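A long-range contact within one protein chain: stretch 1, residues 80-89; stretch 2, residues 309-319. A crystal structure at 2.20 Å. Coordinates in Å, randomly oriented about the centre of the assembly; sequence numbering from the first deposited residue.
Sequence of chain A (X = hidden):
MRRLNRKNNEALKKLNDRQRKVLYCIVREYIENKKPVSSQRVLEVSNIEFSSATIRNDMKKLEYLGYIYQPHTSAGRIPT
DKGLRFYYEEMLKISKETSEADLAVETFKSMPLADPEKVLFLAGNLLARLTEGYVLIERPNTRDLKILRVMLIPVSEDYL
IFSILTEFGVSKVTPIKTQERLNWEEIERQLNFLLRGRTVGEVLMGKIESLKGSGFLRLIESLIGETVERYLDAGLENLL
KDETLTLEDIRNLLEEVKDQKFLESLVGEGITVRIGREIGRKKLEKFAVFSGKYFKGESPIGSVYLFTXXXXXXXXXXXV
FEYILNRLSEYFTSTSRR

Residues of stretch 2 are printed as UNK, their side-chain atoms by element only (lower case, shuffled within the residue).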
# COMPACT_ATOMS: atom_id res chain seq x y z
N THR A 80 -16.98 31.95 5.65
CA THR A 80 -17.16 31.85 7.09
C THR A 80 -17.36 30.42 7.48
O THR A 80 -17.39 29.55 6.61
CB THR A 80 -18.39 32.67 7.52
OG1 THR A 80 -19.56 32.09 6.94
CG2 THR A 80 -18.34 34.11 6.97
N ASP A 81 -17.50 30.14 8.76
CA ASP A 81 -17.84 28.78 9.22
C ASP A 81 -19.18 28.34 8.63
O ASP A 81 -19.36 27.17 8.33
CB ASP A 81 -17.88 28.69 10.74
CG ASP A 81 -16.51 28.83 11.37
OD1 ASP A 81 -15.50 28.71 10.63
OD2 ASP A 81 -16.32 29.07 12.58
N LYS A 82 -20.10 29.28 8.45
CA LYS A 82 -21.38 28.98 7.83
C LYS A 82 -21.20 28.55 6.37
O LYS A 82 -21.81 27.60 5.91
CB LYS A 82 -22.32 30.18 7.94
CG LYS A 82 -23.74 29.86 7.57
CD LYS A 82 -24.56 31.11 7.51
CE LYS A 82 -26.03 30.82 7.31
NZ LYS A 82 -26.77 32.10 7.15
N GLY A 83 -20.33 29.24 5.65
CA GLY A 83 -20.02 28.88 4.28
C GLY A 83 -19.31 27.56 4.15
O GLY A 83 -19.55 26.81 3.21
N LEU A 84 -18.43 27.26 5.08
CA LEU A 84 -17.78 25.95 5.10
C LEU A 84 -18.79 24.83 5.35
O LEU A 84 -18.71 23.79 4.72
CB LEU A 84 -16.66 25.89 6.13
CG LEU A 84 -15.50 26.82 5.81
CD1 LEU A 84 -14.55 26.89 7.02
CD2 LEU A 84 -14.77 26.38 4.56
N ARG A 85 -19.74 25.05 6.26
CA ARG A 85 -20.80 24.09 6.55
C ARG A 85 -21.67 23.89 5.33
O ARG A 85 -22.00 22.77 5.00
CB ARG A 85 -21.63 24.55 7.74
CG ARG A 85 -22.97 23.81 8.01
CD ARG A 85 -22.91 22.31 8.19
NE ARG A 85 -22.13 21.90 9.35
CZ ARG A 85 -21.95 20.65 9.74
NH1 ARG A 85 -22.51 19.64 9.09
NH2 ARG A 85 -21.22 20.41 10.81
N PHE A 86 -22.01 24.97 4.64
CA PHE A 86 -22.83 24.87 3.43
C PHE A 86 -22.11 23.99 2.42
O PHE A 86 -22.71 23.11 1.84
CB PHE A 86 -23.10 26.25 2.83
CG PHE A 86 -23.76 26.20 1.48
CD1 PHE A 86 -25.14 26.16 1.38
CD2 PHE A 86 -23.00 26.17 0.32
CE1 PHE A 86 -25.76 26.10 0.13
CE2 PHE A 86 -23.61 26.13 -0.93
CZ PHE A 86 -24.99 26.09 -1.02
N TYR A 87 -20.81 24.23 2.23
CA TYR A 87 -20.01 23.46 1.27
C TYR A 87 -20.02 21.98 1.62
O TYR A 87 -20.33 21.16 0.77
CB TYR A 87 -18.57 23.98 1.23
CG TYR A 87 -17.62 23.14 0.41
CD1 TYR A 87 -17.55 23.28 -0.98
CD2 TYR A 87 -16.77 22.22 1.02
CE1 TYR A 87 -16.67 22.50 -1.74
CE2 TYR A 87 -15.88 21.45 0.28
CZ TYR A 87 -15.83 21.59 -1.10
OH TYR A 87 -14.94 20.81 -1.84
N TYR A 88 -19.72 21.65 2.87
CA TYR A 88 -19.75 20.26 3.34
C TYR A 88 -21.09 19.55 3.08
O TYR A 88 -21.10 18.41 2.62
CB TYR A 88 -19.42 20.19 4.84
CG TYR A 88 -19.51 18.81 5.45
CD1 TYR A 88 -18.52 17.86 5.23
CD2 TYR A 88 -20.58 18.46 6.25
CE1 TYR A 88 -18.62 16.58 5.79
CE2 TYR A 88 -20.68 17.20 6.83
CZ TYR A 88 -19.69 16.26 6.59
OH TYR A 88 -19.79 15.02 7.16
N GLU A 89 -22.19 20.21 3.40
CA GLU A 89 -23.52 19.63 3.21
C GLU A 89 -23.79 19.32 1.73
O GLU A 89 -24.41 18.31 1.42
CB GLU A 89 -24.62 20.57 3.72
CG GLU A 89 -24.68 20.72 5.24
CD GLU A 89 -25.01 19.42 5.94
OE1 GLU A 89 -25.99 18.74 5.54
OE2 GLU A 89 -24.31 19.07 6.91
N UNK A 309 -6.98 21.57 9.99
CA UNK A 309 -7.48 22.90 9.66
C UNK A 309 -8.89 22.80 9.06
O UNK A 309 -9.22 21.83 8.36
c UNK A 309 -6.57 23.58 8.66
o UNK A 309 -7.13 24.82 8.28
N UNK A 310 -9.72 23.80 9.33
CA UNK A 310 -11.04 23.89 8.69
C UNK A 310 -10.95 24.25 7.22
O UNK A 310 -11.94 24.14 6.51
c UNK A 310 -11.57 26.31 9.44
c UNK A 310 -12.59 27.11 10.26
c UNK A 310 -11.97 24.86 9.43
n UNK A 310 -13.11 29.23 11.42
c UNK A 310 -12.14 28.55 10.52
N UNK A 311 -9.77 24.70 6.79
CA UNK A 311 -9.44 24.87 5.38
C UNK A 311 -8.87 23.55 4.88
O UNK A 311 -7.65 23.34 4.85
c UNK A 311 -8.88 27.31 5.88
c UNK A 311 -8.32 26.32 3.63
c UNK A 311 -8.44 26.04 5.12
N UNK A 312 -9.76 22.63 4.52
CA UNK A 312 -9.36 21.27 4.20
C UNK A 312 -10.30 20.65 3.19
O UNK A 312 -11.40 21.16 2.94
c UNK A 312 -10.72 20.20 6.09
o UNK A 312 -8.82 19.11 5.26
c UNK A 312 -9.32 20.43 5.51
N UNK A 313 -9.89 19.54 2.60
CA UNK A 313 -10.70 18.85 1.62
C UNK A 313 -11.74 17.96 2.31
O UNK A 313 -11.46 16.79 2.58
n UNK A 313 -6.53 17.87 -3.06
c UNK A 313 -8.82 18.86 -0.12
c UNK A 313 -7.37 18.76 -2.19
c UNK A 313 -7.93 17.99 -0.99
c UNK A 313 -9.79 18.01 0.72
N UNK A 314 -12.92 18.53 2.58
CA UNK A 314 -13.94 17.87 3.39
C UNK A 314 -14.43 16.53 2.81
O UNK A 314 -14.64 15.59 3.56
c UNK A 314 -14.82 19.89 4.68
c UNK A 314 -14.31 21.13 4.28
o UNK A 314 -13.92 22.77 7.54
c UNK A 314 -15.01 19.67 6.04
c UNK A 314 -14.21 21.86 6.57
c UNK A 314 -14.72 20.64 6.98
c UNK A 314 -15.14 18.80 3.65
c UNK A 314 -14.01 22.13 5.23
N UNK A 315 -14.60 16.45 1.50
CA UNK A 315 -15.12 15.25 0.85
C UNK A 315 -14.10 14.13 1.00
O UNK A 315 -14.45 13.01 1.33
o UNK A 315 -17.05 14.89 -2.29
c UNK A 315 -15.39 15.53 -0.64
o UNK A 315 -16.58 13.42 -0.81
c UNK A 315 -16.40 14.57 -1.27
N UNK A 316 -12.84 14.44 0.77
CA UNK A 316 -11.78 13.44 0.94
C UNK A 316 -11.76 12.97 2.40
O UNK A 316 -11.74 11.77 2.65
c UNK A 316 -9.21 13.11 0.73
c UNK A 316 -7.89 13.85 0.90
c UNK A 316 -10.42 14.01 0.50
n UNK A 316 -5.94 15.90 1.43
n UNK A 316 -7.91 14.82 1.99
c UNK A 316 -6.99 15.77 2.22
n UNK A 316 -7.13 16.61 3.24
N UNK A 317 -11.82 13.90 3.34
CA UNK A 317 -11.71 13.56 4.76
C UNK A 317 -12.87 12.69 5.25
O UNK A 317 -12.67 11.77 6.04
o UNK A 317 -9.46 15.20 4.66
c UNK A 317 -11.61 14.82 5.64
n UNK A 317 -10.29 16.78 6.01
c UNK A 317 -10.36 15.62 5.40
N UNK A 318 -14.08 13.02 4.79
CA UNK A 318 -15.28 12.26 5.11
C UNK A 318 -15.16 10.85 4.59
O UNK A 318 -15.43 9.88 5.30
n UNK A 318 -18.38 11.26 3.96
c UNK A 318 -18.50 12.03 6.00
c UNK A 318 -19.42 10.68 4.54
c UNK A 318 -17.78 12.11 4.85
c UNK A 318 -16.55 12.88 4.53
n UNK A 318 -19.52 11.13 5.78
N UNK A 319 -14.76 10.73 3.33
CA UNK A 319 -14.65 9.43 2.68
C UNK A 319 -13.64 8.52 3.39
O UNK A 319 -13.91 7.36 3.62
c UNK A 319 -13.99 8.40 0.42
n UNK A 319 -12.82 11.87 -2.36
n UNK A 319 -11.06 10.57 -1.72
c UNK A 319 -12.96 8.64 -0.66
c UNK A 319 -14.24 9.64 1.24
n UNK A 319 -13.25 9.89 -1.34
c UNK A 319 -12.37 10.76 -1.79
O HOH W 1 -13.63 18.79 -0.54

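Position 309 carries one carbon and then one oxygen, out of reach of stretch 1: this is Ser309. Its short hydroxyl suits a local turn, where Ser309 OG accepts from the backbone N of residue 311 at 3.0 Å.

Position 310 has four carbons in a row ending in nitrogen, which lies 2.6 Å from Asp81 OD1. This is Lys310, and the pair is a salt bridge. The nearly straight chain, t from chi2 to chi4, carries the charge to the start of the first helix, and on the way Lys310 CD packs 3.8 Å from Leu84 CD1.

At 311 one carbon carries two more; the CA-to-CB bond points away from stretch 1 and none of these carbons makes contact. This is Val311, with no polar group needing a partner. At 312 a carbon carries one oxygen and one carbon, its CA-to-CB bond again pointing away. This is Thr312, whose hydroxyl accepts from the side-chain nitrogen of position 317. Position 313 repeats four carbons and a terminal nitrogen, without reaching stretch 1: Lys313, exposed at the N-cap position, where a flexible charged chain is at ease.

Position 314 has one carbon, then a six-carbon ring bearing an oxygen, lying against Leu84, Tyr87 and Tyr88: Tyr314. Tyr314 CB is 3.8 Å from Tyr88 CD1, Tyr314 CD1 4.2 Å from Tyr87 CD2 and Tyr314 CE1 4.4 Å from Leu84 CD2. A broad aromatic can span such a surface, while its hydroxyl is satisfied by Tyr314 OH donating to Lys310 O at 2.6 Å.

Position 315 shows two carbons, the second with two oxygens, not touching stretch 1: Asp315, whose carboxylate is hydrogen-bonded elsewhere in the structure. Its backbone N donates to water 1, which also hydrogen-bonds Tyr87 OH.

Position 316, three carbons, a nitrogen and a carbon with two more nitrogens, is Arg316. Position 317, two carbons ending in one oxygen and one nitrogen, is Asn317. Both lie out of reach; the amide both accepts and donates, Asn317 OD1 accepting from Arg316 NE at 3.1 Å while Asn317 ND2 donates to Thr312 OG1 at 2.9 Å.

At 318 one carbon leads to a five-membered ring with two nitrogens, a ring carbon lying 3.5 Å from Tyr88 OH: His318, its ring reaching the tyrosine's end through CD2. Position 319 repeats the guanidinium pattern, out of reach: Arg319, hydrogen-bonded elsewhere.

The contact joins a charged anchor to an apolar patch. Asp81 and Lys310 fix one end, Tyr314 packs against Leu84, Tyr87 and Tyr88, and His318 extends the contact along Tyr88. With helix axes inclined by 59°, long side chains bridge the gap.

Stretch 2 (309-319) SKVTKYDRNHR
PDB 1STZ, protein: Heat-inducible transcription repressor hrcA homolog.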